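Local coordinates for cobalamin biosynthesis protein CobN (Mycobacterium tuberculosis, PDB 7C6O) that serves as the large, catalytic subunit of cobaltochelatase, the enzyme that inserts cobalt into the corrin ring during cobalamin biosynthesis, at residues A849-L854 against V907-D912; K258-S263 against A914-I919; V951-D956 against Y1034-D1039. All blocks are in the same frame, centred on the assembly; numbering follows the deposited sequence.

Interactions 1 and 2 share the antiparallel hairpin of strands 907-911 and 918-923, and their centres are about 10 Å apart. V910 O and I919 N, 2.8 Å apart, probably form one of the hydrogen bonds between its arms. Interaction 2 spans some 650 residues and brings a loop from the earlier part of the chain to the hairpin, whereas interaction 1 joins parts only 53 residues apart within that span. Interaction 3 follows both along the chain, its centre about 17 Å from that of interaction 1. M954 of helix 949-963 packs its CE on V850 and V918, so this helix adjoins all three sites within the CobN/magnesium chelatase region.

Interaction 1: A849-L854 against V907-D912; sequences AVPSRL and VRPVWD
The indole of W911, on the first arm of the 907-911/918-923 beta hairpin, meets the turn that leads into helix 853-874. Its NE1 donates to P851 O at 2.8 Å, with an N-H...O angle of 152°. The acceptor lies close to the ring plane and the nitrogen lies in the carbonyl plane, so the bond helps to set the rotation of the indole. R853, in the first turn of the helix, covers one face of the ring: its CG stands 3.8 Å from the centroid of the six-membered ring, almost on the ring normal, in a CH-pi contact. Beyond CG the arginine chain runs extended over the benzo part, and its guanidinium, with the CE3 atom of W911 3.6 Å from NH1, is tilted 36° from the indole. The opposite face of the ring is backed by P909 CB of the same strand, nearer the rim, so the tryptophan is sandwiched between a proline and an arginine. R853 NH2 is paired in turn with D913, next to segment 907-912, in a salt bridge consistent with holding the guanidinium beside the ring.

Further out, the two prolines touch through their CG atoms, 4.1 Å apart, and both rest on helix 896-905, P851 against I898 and A899 and P909 against L902. The peptide bond before P851 is cis, a kink in the chain just ahead of the carbonyl that W911 uses. S852 then takes the N-cap position of helix 853-874. With CB turned from the strand and chi1 at 70°, it places OG to accept from the backbone N of A855, while its own carbonyl O comes within 3.7 Å of W911 CZ2.

Interaction 2: K258-S263 against A914-I919; sequences KPAAAS and ASRRVI
The loop joining the two strands of the 907-911/918-923 hairpin contains an ST turn, and it is this loop that lands on the short 3-10 turn around A260. S915 OG accepts from R917 N at 3.3 Å, with a fairly straight N-H...O angle of 157°, and S915 N is bonded to the carboxylate of D912, so both sides of this residue are tied back into the loop. Its carbonyl O is presented to the partner segment, where the methyl of A260 approaches it to 3.5 Å. The same methyl touches R916 CB, so A260 meets both backbone and side chain of the loop.

R916 has left-handed backbone angles (65°/13°), and its CB points to the 3-10 turn. From there the chain runs extended to lay its guanidinium on A261, whose CB sits below the centre of the guanidinium face, 3.6 Å from CZ. A water links R916 NH1 to A261 O, giving the charged end a polar tie to the residue its face covers. A second water accepts from A260 N and donates to S915 O, bridging the two backbones.

K258 reaches across to A914. A bend at chi3 turns its end toward A914 O, where NZ makes a weak hydrogen bond at 3.1 Å; CE comes equally near, so the oxygen lies alongside the end of the chain. On another side, P259 CG comes to 4.4 Å from R917 NH2, an oblique and loose approach, with R917 NE in a salt bridge to D846. Weak or water-mediated polar links around a small alanine patch thus join two regions distant in sequence, in a surface contact between a 3-10 turn and the ST-turn connection of a beta hairpin.

Interaction 3: V951-D956 against Y1034-D1039; sequences VVTMLD and YGRDLD
Helix 949-963 presents one side to the backbone of a loop that leaves strand 1032-1034, the two coming nearest at T953 and G1035, whose CA atoms are 5.4 Å apart. G1035 has phi 134° and psi -176°, a conformation that residues with a side chain seldom adopt, and its CA lies 3.7 Å from D956 OD2. Its carbonyl O accepts from L1038 N at 3.0 Å, which curls the loop into a turn beside the helix.

D956 grips this turn: OD2 takes the backbone N-H of R1036 at 3.0 Å, from above the carboxylate plane. The same oxygen also receives R960, and OD1 pairs with R989, so the buried carboxylate has at least three partners and probably stays ionised. The guanidinium of R1036, its NE paired with D957, is covered on one face by T953 CG2, set toward the rim and 3.3 Å from NH2. With OG1 beside the backbone N (chi1 -54°) and CG2 anti to it, T953 faces the arginine with its methyl while OG1 bonds to P949 O. On the inner side V952 CG1 packs on Y1034 CB at 3.9 Å.

Behind the contact, V951 and L955 pack on helix 896-905, V952 on F944 of helix 942-947, and strand 1032-1034 runs antiparallel between strands 995-997 and 1041-1042.

Interaction 1: A849-L854 against V907-D912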
loop_
_atom_site.group_PDB
_atom_site.type_symbol
_atom_site.label_atom_id
_atom_site.label_comp_id
_atom_site.label_asym_id
_atom_site.label_seq_id
_atom_site.Cartn_x
_atom_site.Cartn_y
_atom_site.Cartn_z
ATOM N N ALA A 849 14.496 1.069 1.809
ATOM C CA ALA A 849 15.192 -0.128 2.265
ATOM C C ALA A 849 14.695 -1.379 1.550
ATOM O O ALA A 849 14.744 -2.481 2.107
ATOM C CB ALA A 849 15.052 -0.288 3.778
ATOM N N VAL A 850 14.212 -1.228 0.319
ATOM C CA VAL A 850 13.760 -2.370 -0.472
ATOM C C VAL A 850 14.531 -2.388 -1.789
ATOM O O VAL A 850 14.715 -1.334 -2.417
ATOM C CB VAL A 850 12.236 -2.338 -0.695
ATOM C CG1 VAL A 850 11.501 -2.502 0.628
ATOM C CG2 VAL A 850 11.804 -1.054 -1.379
ATOM N N PRO A 851 15.019 -3.552 -2.241
ATOM C CA PRO A 851 14.861 -4.847 -1.571
ATOM C C PRO A 851 15.760 -5.025 -0.351
ATOM O O PRO A 851 16.888 -4.526 -0.328
ATOM C CB PRO A 851 15.247 -5.848 -2.663
ATOM C CG PRO A 851 16.231 -5.105 -3.500
ATOM C CD PRO A 851 15.753 -3.678 -3.514
ATOM N N SER A 852 15.247 -5.724 0.658
ATOM C CA SER A 852 16.084 -6.155 1.762
ATOM C C SER A 852 17.036 -7.252 1.290
ATOM O O SER A 852 16.931 -7.769 0.173
ATOM C CB SER A 852 15.230 -6.665 2.923
ATOM O OG SER A 852 14.610 -7.900 2.599
ATOM N N ARG A 853 17.978 -7.612 2.162
ATOM C CA ARG A 853 18.895 -8.697 1.830
ATOM C C ARG A 853 18.151 -10.019 1.683
ATOM O O ARG A 853 18.488 -10.836 0.816
ATOM C CB ARG A 853 19.992 -8.801 2.889
ATOM C CG ARG A 853 20.935 -7.606 2.912
ATOM C CD ARG A 853 22.050 -7.790 3.931
ATOM N NE ARG A 853 22.999 -6.680 3.899
ATOM C CZ ARG A 853 24.066 -6.632 3.108
ATOM N NH1 ARG A 853 24.324 -7.634 2.278
ATOM N NH2 ARG A 853 24.877 -5.583 3.146
ATOM N N LEU A 854 17.130 -10.250 2.515
ATOM C CA LEU A 854 16.327 -11.460 2.363
ATOM C C LEU A 854 15.553 -11.442 1.053
ATOM O O LEU A 854 15.429 -12.476 0.384
ATOM C CB LEU A 854 15.370 -11.621 3.544
ATOM C CG LEU A 854 15.979 -12.050 4.879
ATOM C CD1 LEU A 854 14.884 -12.227 5.923
ATOM C CD2 LEU A 854 16.782 -13.330 4.707
ATOM N N VAL A 907 22.596 -7.054 -11.801
ATOM C CA VAL A 907 22.961 -5.917 -10.965
ATOM C C VAL A 907 22.634 -6.260 -9.521
ATOM O O VAL A 907 21.529 -6.730 -9.222
ATOM C CB VAL A 907 22.228 -4.635 -11.399
ATOM C CG1 VAL A 907 22.565 -3.481 -10.465
ATOM C CG2 VAL A 907 22.585 -4.288 -12.824
ATOM N N ARG A 908 23.588 -6.021 -8.632
ATOM C CA ARG A 908 23.444 -6.272 -7.208
ATOM C C ARG A 908 23.133 -4.976 -6.469
ATOM O O ARG A 908 23.687 -3.922 -6.804
ATOM C CB ARG A 908 24.728 -6.882 -6.642
ATOM C CG ARG A 908 24.567 -7.563 -5.297
ATOM C CD ARG A 908 25.917 -7.949 -4.716
ATOM N NE ARG A 908 26.798 -8.520 -5.729
ATOM C CZ ARG A 908 26.843 -9.810 -6.044
ATOM N NH1 ARG A 908 26.052 -10.674 -5.424
ATOM N NH2 ARG A 908 27.679 -10.236 -6.982
ATOM N N PRO A 909 22.245 -5.012 -5.479
ATOM C CA PRO A 909 22.039 -3.834 -4.633
ATOM C C PRO A 909 23.219 -3.627 -3.697
ATOM O O PRO A 909 23.981 -4.548 -3.395
ATOM C CB PRO A 909 20.764 -4.167 -3.846
ATOM C CG PRO A 909 20.183 -5.389 -4.502
ATOM C CD PRO A 909 21.334 -6.111 -5.119
ATOM N N VAL A 910 23.360 -2.385 -3.240
ATOM C CA VAL A 910 24.376 -2.000 -2.265
ATOM C C VAL A 910 23.657 -1.386 -1.073
ATOM O O VAL A 910 22.942 -0.388 -1.221
ATOM C CB VAL A 910 25.400 -1.017 -2.858
ATOM C CG1 VAL A 910 26.406 -0.595 -1.798
ATOM C CG2 VAL A 910 26.111 -1.648 -4.045
ATOM N N TRP A 911 23.839 -1.986 0.100
ATOM C CA TRP A 911 23.146 -1.566 1.308
ATOM C C TRP A 911 24.066 -0.771 2.224
ATOM O O TRP A 911 25.272 -1.019 2.297
ATOM C CB TRP A 911 22.606 -2.772 2.083
ATOM C CG TRP A 911 21.502 -3.521 1.400
ATOM C CD1 TRP A 911 20.162 -3.287 1.511
ATOM C CD2 TRP A 911 21.643 -4.640 0.518
ATOM N NE1 TRP A 911 19.459 -4.187 0.745
ATOM C CE2 TRP A 911 20.345 -5.029 0.126
ATOM C CE3 TRP A 911 22.740 -5.350 0.018
ATOM C CZ2 TRP A 911 20.115 -6.095 -0.744
ATOM C CZ3 TRP A 911 22.510 -6.406 -0.845
ATOM C CH2 TRP A 911 21.208 -6.769 -1.218
ATOM N N ASP A 912 23.475 0.190 2.927
ATOM C CA ASP A 912 24.092 0.800 4.100
ATOM C C ASP A 912 23.716 -0.059 5.301
ATOM O O ASP A 912 22.546 -0.111 5.690
ATOM C CB ASP A 912 23.616 2.238 4.279
ATOM C CG ASP A 912 24.131 2.865 5.559
ATOM O OD1 ASP A 912 25.277 3.363 5.561
ATOM O OD2 ASP A 912 23.393 2.853 6.566
#

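Interaction 2: K258-S263 against A914-I919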
loop_
_atom_site.group_PDB
_atom_site.type_symbol
_atom_site.label_atom_id
_atom_site.label_comp_id
_atom_site.label_asym_id
_atom_site.label_seq_id
_atom_site.Cartn_x
_atom_site.Cartn_y
_atom_site.Cartn_z
ATOM N N LYS A 258 15.476 3.773 12.963
ATOM C CA LYS A 258 15.778 2.727 11.984
ATOM C C LYS A 258 14.495 1.986 11.623
ATOM O O LYS A 258 14.287 0.837 12.033
ATOM C CB LYS A 258 16.838 1.763 12.521
ATOM C CG LYS A 258 17.446 0.862 11.460
ATOM C CD LYS A 258 18.455 -0.104 12.062
ATOM C CE LYS A 258 19.551 0.638 12.810
ATOM N NZ LYS A 258 20.706 -0.257 13.100
ATOM N N PRO A 259 13.612 2.619 10.845
ATOM C CA PRO A 259 12.328 1.972 10.527
ATOM C C PRO A 259 12.477 0.661 9.774
ATOM O O PRO A 259 11.615 -0.218 9.909
ATOM C CB PRO A 259 11.600 3.031 9.683
ATOM C CG PRO A 259 12.684 3.909 9.146
ATOM C CD PRO A 259 13.736 3.945 10.217
ATOM N N ALA A 260 13.551 0.495 8.996
ATOM C CA ALA A 260 13.763 -0.753 8.271
ATOM C C ALA A 260 13.854 -1.960 9.197
ATOM O O ALA A 260 13.614 -3.085 8.752
ATOM C CB ALA A 260 15.030 -0.662 7.420
ATOM N N ALA A 261 14.194 -1.761 10.467
ATOM C CA ALA A 261 14.311 -2.868 11.404
ATOM C C ALA A 261 13.035 -3.109 12.198
ATOM O O ALA A 261 13.029 -3.965 13.089
ATOM C CB ALA A 261 15.483 -2.625 12.360
ATOM N N ALA A 262 11.955 -2.386 11.895
ATOM C CA ALA A 262 10.734 -2.442 12.691
ATOM C C ALA A 262 9.511 -2.887 11.895
ATOM O O ALA A 262 8.393 -2.821 12.419
ATOM C CB ALA A 262 10.460 -1.077 13.330
ATOM N N SER A 263 9.682 -3.334 10.656
ATOM C CA SER A 263 8.544 -3.732 9.841
ATOM C C SER A 263 8.266 -5.220 10.057
ATOM O O SER A 263 8.787 -5.839 10.989
ATOM C CB SER A 263 8.791 -3.374 8.376
ATOM O OG SER A 263 10.034 -3.872 7.922
ATOM N N ALA A 914 24.047 0.181 8.429
ATOM C CA ALA A 914 23.437 0.841 9.579
ATOM C C ALA A 914 21.928 0.979 9.396
ATOM O O ALA A 914 21.142 0.390 10.145
ATOM C CB ALA A 914 24.083 2.210 9.802
ATOM N N SER A 915 21.506 1.749 8.393
ATOM C CA SER A 915 20.090 2.012 8.163
ATOM C C SER A 915 19.381 0.895 7.405
ATOM O O SER A 915 18.144 0.897 7.356
ATOM C CB SER A 915 19.922 3.320 7.388
ATOM O OG SER A 915 20.458 3.190 6.080
ATOM N N ARG A 916 20.128 -0.043 6.819
ATOM C CA ARG A 916 19.631 -1.118 5.961
ATOM C C ARG A 916 19.025 -0.598 4.666
ATOM O O ARG A 916 18.364 -1.358 3.948
ATOM C CB ARG A 916 18.618 -2.012 6.685
ATOM C CG ARG A 916 19.144 -2.556 8.003
ATOM C CD ARG A 916 18.169 -3.515 8.649
ATOM N NE ARG A 916 18.597 -3.873 9.995
ATOM C CZ ARG A 916 17.951 -4.724 10.785
ATOM N NH1 ARG A 916 16.839 -5.311 10.361
ATOM N NH2 ARG A 916 18.417 -4.986 11.999
ATOM N N ARG A 917 19.250 0.670 4.334
ATOM C CA ARG A 917 18.694 1.244 3.121
ATOM C C ARG A 917 19.587 0.940 1.921
ATOM O O ARG A 917 20.805 0.778 2.047
ATOM C CB ARG A 917 18.507 2.754 3.291
ATOM C CG ARG A 917 17.465 3.102 4.358
ATOM C CD ARG A 917 17.212 4.597 4.488
ATOM N NE ARG A 917 15.852 4.856 4.957
ATOM C CZ ARG A 917 15.351 6.063 5.203
ATOM N NH1 ARG A 917 16.100 7.146 5.038
ATOM N NH2 ARG A 917 14.096 6.186 5.618
ATOM N N VAL A 918 18.961 0.837 0.752
ATOM C CA VAL A 918 19.692 0.635 -0.495
ATOM C C VAL A 918 20.241 1.982 -0.943
ATOM O O VAL A 918 19.488 2.948 -1.106
ATOM C CB VAL A 918 18.796 0.015 -1.577
ATOM C CG1 VAL A 918 19.579 -0.155 -2.874
ATOM C CG2 VAL A 918 18.239 -1.321 -1.104
ATOM N N ILE A 919 21.556 2.053 -1.133
ATOM C CA ILE A 919 22.227 3.316 -1.419
ATOM C C ILE A 919 22.914 3.338 -2.775
ATOM O O ILE A 919 23.274 4.427 -3.245
ATOM C CB ILE A 919 23.240 3.674 -0.311
ATOM C CG1 ILE A 919 24.327 2.602 -0.218
ATOM C CG2 ILE A 919 22.533 3.835 1.027
ATOM C CD1 ILE A 919 25.390 2.901 0.816
HETATM O O HOH W 1 15.793 2.419 8.128
HETATM O O HOH W 2 14.746 -6.467 12.111
#

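Interaction 3: V951-D956 against Y1034-D1039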
loop_
_atom_site.group_PDB
_atom_site.type_symbol
_atom_site.label_atom_id
_atom_site.label_comp_id
_atom_site.label_asym_id
_atom_site.label_seq_id
_atom_site.Cartn_x
_atom_site.Cartn_y
_atom_site.Cartn_z
ATOM N N VAL A 951 12.466 3.301 -5.910
ATOM C CA VAL A 951 12.684 2.034 -6.601
ATOM C C VAL A 951 12.511 2.195 -8.105
ATOM O O VAL A 951 13.260 1.604 -8.891
ATOM C CB VAL A 951 11.743 0.955 -6.040
ATOM C CG1 VAL A 951 11.930 -0.342 -6.801
ATOM C CG2 VAL A 951 11.991 0.747 -4.554
ATOM N N VAL A 952 11.515 2.980 -8.530
ATOM C CA VAL A 952 11.347 3.276 -9.953
ATOM C C VAL A 952 12.638 3.848 -10.522
ATOM O O VAL A 952 13.117 3.428 -11.584
ATOM C CB VAL A 952 10.166 4.242 -10.163
ATOM C CG1 VAL A 952 10.113 4.715 -11.609
ATOM C CG2 VAL A 952 8.854 3.575 -9.765
ATOM N N THR A 953 13.222 4.817 -9.817
ATOM C CA THR A 953 14.503 5.369 -10.239
ATOM C C THR A 953 15.604 4.319 -10.163
ATOM O O THR A 953 16.469 4.252 -11.043
ATOM C CB THR A 953 14.853 6.581 -9.378
ATOM O OG1 THR A 953 13.774 7.523 -9.415
ATOM C CG2 THR A 953 16.109 7.249 -9.894
ATOM N N MET A 954 15.579 3.483 -9.122
ATOM C CA MET A 954 16.596 2.446 -8.965
ATOM C C MET A 954 16.578 1.469 -10.135
ATOM O O MET A 954 17.630 1.122 -10.685
ATOM C CB MET A 954 16.380 1.705 -7.645
ATOM C CG MET A 954 17.339 0.542 -7.423
ATOM S SD MET A 954 16.765 -0.603 -6.153
ATOM C CE MET A 954 16.553 0.490 -4.753
ATOM N N LEU A 955 15.389 1.004 -10.526
ATOM C CA LEU A 955 15.309 0.057 -11.634
ATOM C C LEU A 955 15.696 0.716 -12.951
ATOM O O LEU A 955 16.359 0.095 -13.792
ATOM C CB LEU A 955 13.904 -0.540 -11.720
ATOM C CG LEU A 955 13.484 -1.435 -10.551
ATOM C CD1 LEU A 955 12.075 -1.960 -10.767
ATOM C CD2 LEU A 955 14.463 -2.587 -10.367
ATOM N N ASP A 956 15.297 1.972 -13.150
ATOM C CA ASP A 956 15.705 2.685 -14.355
ATOM C C ASP A 956 17.218 2.871 -14.396
ATOM O O ASP A 956 17.841 2.707 -15.452
ATOM C CB ASP A 956 14.991 4.034 -14.434
ATOM C CG ASP A 956 15.272 4.765 -15.736
ATOM O OD1 ASP A 956 15.137 4.143 -16.810
ATOM O OD2 ASP A 956 15.612 5.965 -15.685
ATOM N N TYR A 1034 8.069 5.436 -17.142
ATOM C CA TYR A 1034 8.537 5.992 -15.882
ATOM C C TYR A 1034 10.041 5.805 -15.753
ATOM O O TYR A 1034 10.617 4.860 -16.300
ATOM C CB TYR A 1034 7.807 5.358 -14.692
ATOM C CG TYR A 1034 6.384 5.850 -14.583
ATOM C CD1 TYR A 1034 6.081 6.988 -13.848
ATOM C CD2 TYR A 1034 5.349 5.203 -15.250
ATOM C CE1 TYR A 1034 4.785 7.458 -13.762
ATOM C CE2 TYR A 1034 4.046 5.666 -15.168
ATOM C CZ TYR A 1034 3.770 6.794 -14.421
ATOM O OH TYR A 1034 2.479 7.262 -14.336
ATOM N N GLY A 1035 10.667 6.721 -15.026
ATOM C CA GLY A 1035 12.106 6.798 -14.906
ATOM C C GLY A 1035 12.588 8.221 -15.066
ATOM O O GLY A 1035 11.807 9.162 -15.205
ATOM N N ARG A 1036 13.910 8.372 -15.045
ATOM C CA ARG A 1036 14.513 9.697 -15.140
ATOM C C ARG A 1036 14.174 10.350 -16.475
ATOM O O ARG A 1036 14.383 9.762 -17.541
ATOM C CB ARG A 1036 16.029 9.608 -14.967
ATOM C CG ARG A 1036 16.486 9.145 -13.589
ATOM C CD ARG A 1036 17.984 9.385 -13.407
ATOM N NE ARG A 1036 18.542 8.644 -12.278
ATOM C CZ ARG A 1036 18.664 9.132 -11.048
ATOM N NH1 ARG A 1036 18.258 10.364 -10.778
ATOM N NH2 ARG A 1036 19.189 8.384 -10.085
ATOM N N ASP A 1037 13.649 11.576 -16.409
ATOM C CA ASP A 1037 13.214 12.351 -17.572
ATOM C C ASP A 1037 12.078 11.673 -18.334
ATOM O O ASP A 1037 11.816 12.012 -19.492
ATOM C CB ASP A 1037 14.380 12.647 -18.521
ATOM C CG ASP A 1037 15.486 13.437 -17.852
ATOM O OD1 ASP A 1037 15.170 14.325 -17.033
ATOM O OD2 ASP A 1037 16.670 13.162 -18.141
ATOM N N LEU A 1038 11.396 10.716 -17.708
ATOM C CA LEU A 1038 10.208 10.096 -18.282
ATOM C C LEU A 1038 8.948 10.537 -17.548
ATOM O O LEU A 1038 8.086 11.192 -18.141
ATOM C CB LEU A 1038 10.351 8.567 -18.260
ATOM C CG LEU A 1038 11.512 8.024 -19.096
ATOM C CD1 LEU A 1038 11.644 6.519 -18.941
ATOM C CD2 LEU A 1038 11.333 8.400 -20.562
ATOM N N ASP A 1039 8.818 10.175 -16.270
ATOM C CA ASP A 1039 7.811 10.739 -15.367
ATOM C C ASP A 1039 6.382 10.535 -15.869
ATOM O O ASP A 1039 5.509 11.379 -15.647
ATOM C CB ASP A 1039 8.079 12.224 -15.114
ATOM C CG ASP A 1039 9.448 12.470 -14.515
ATOM O OD1 ASP A 1039 9.843 11.718 -13.600
ATOM O OD2 ASP A 1039 10.133 13.409 -14.966
#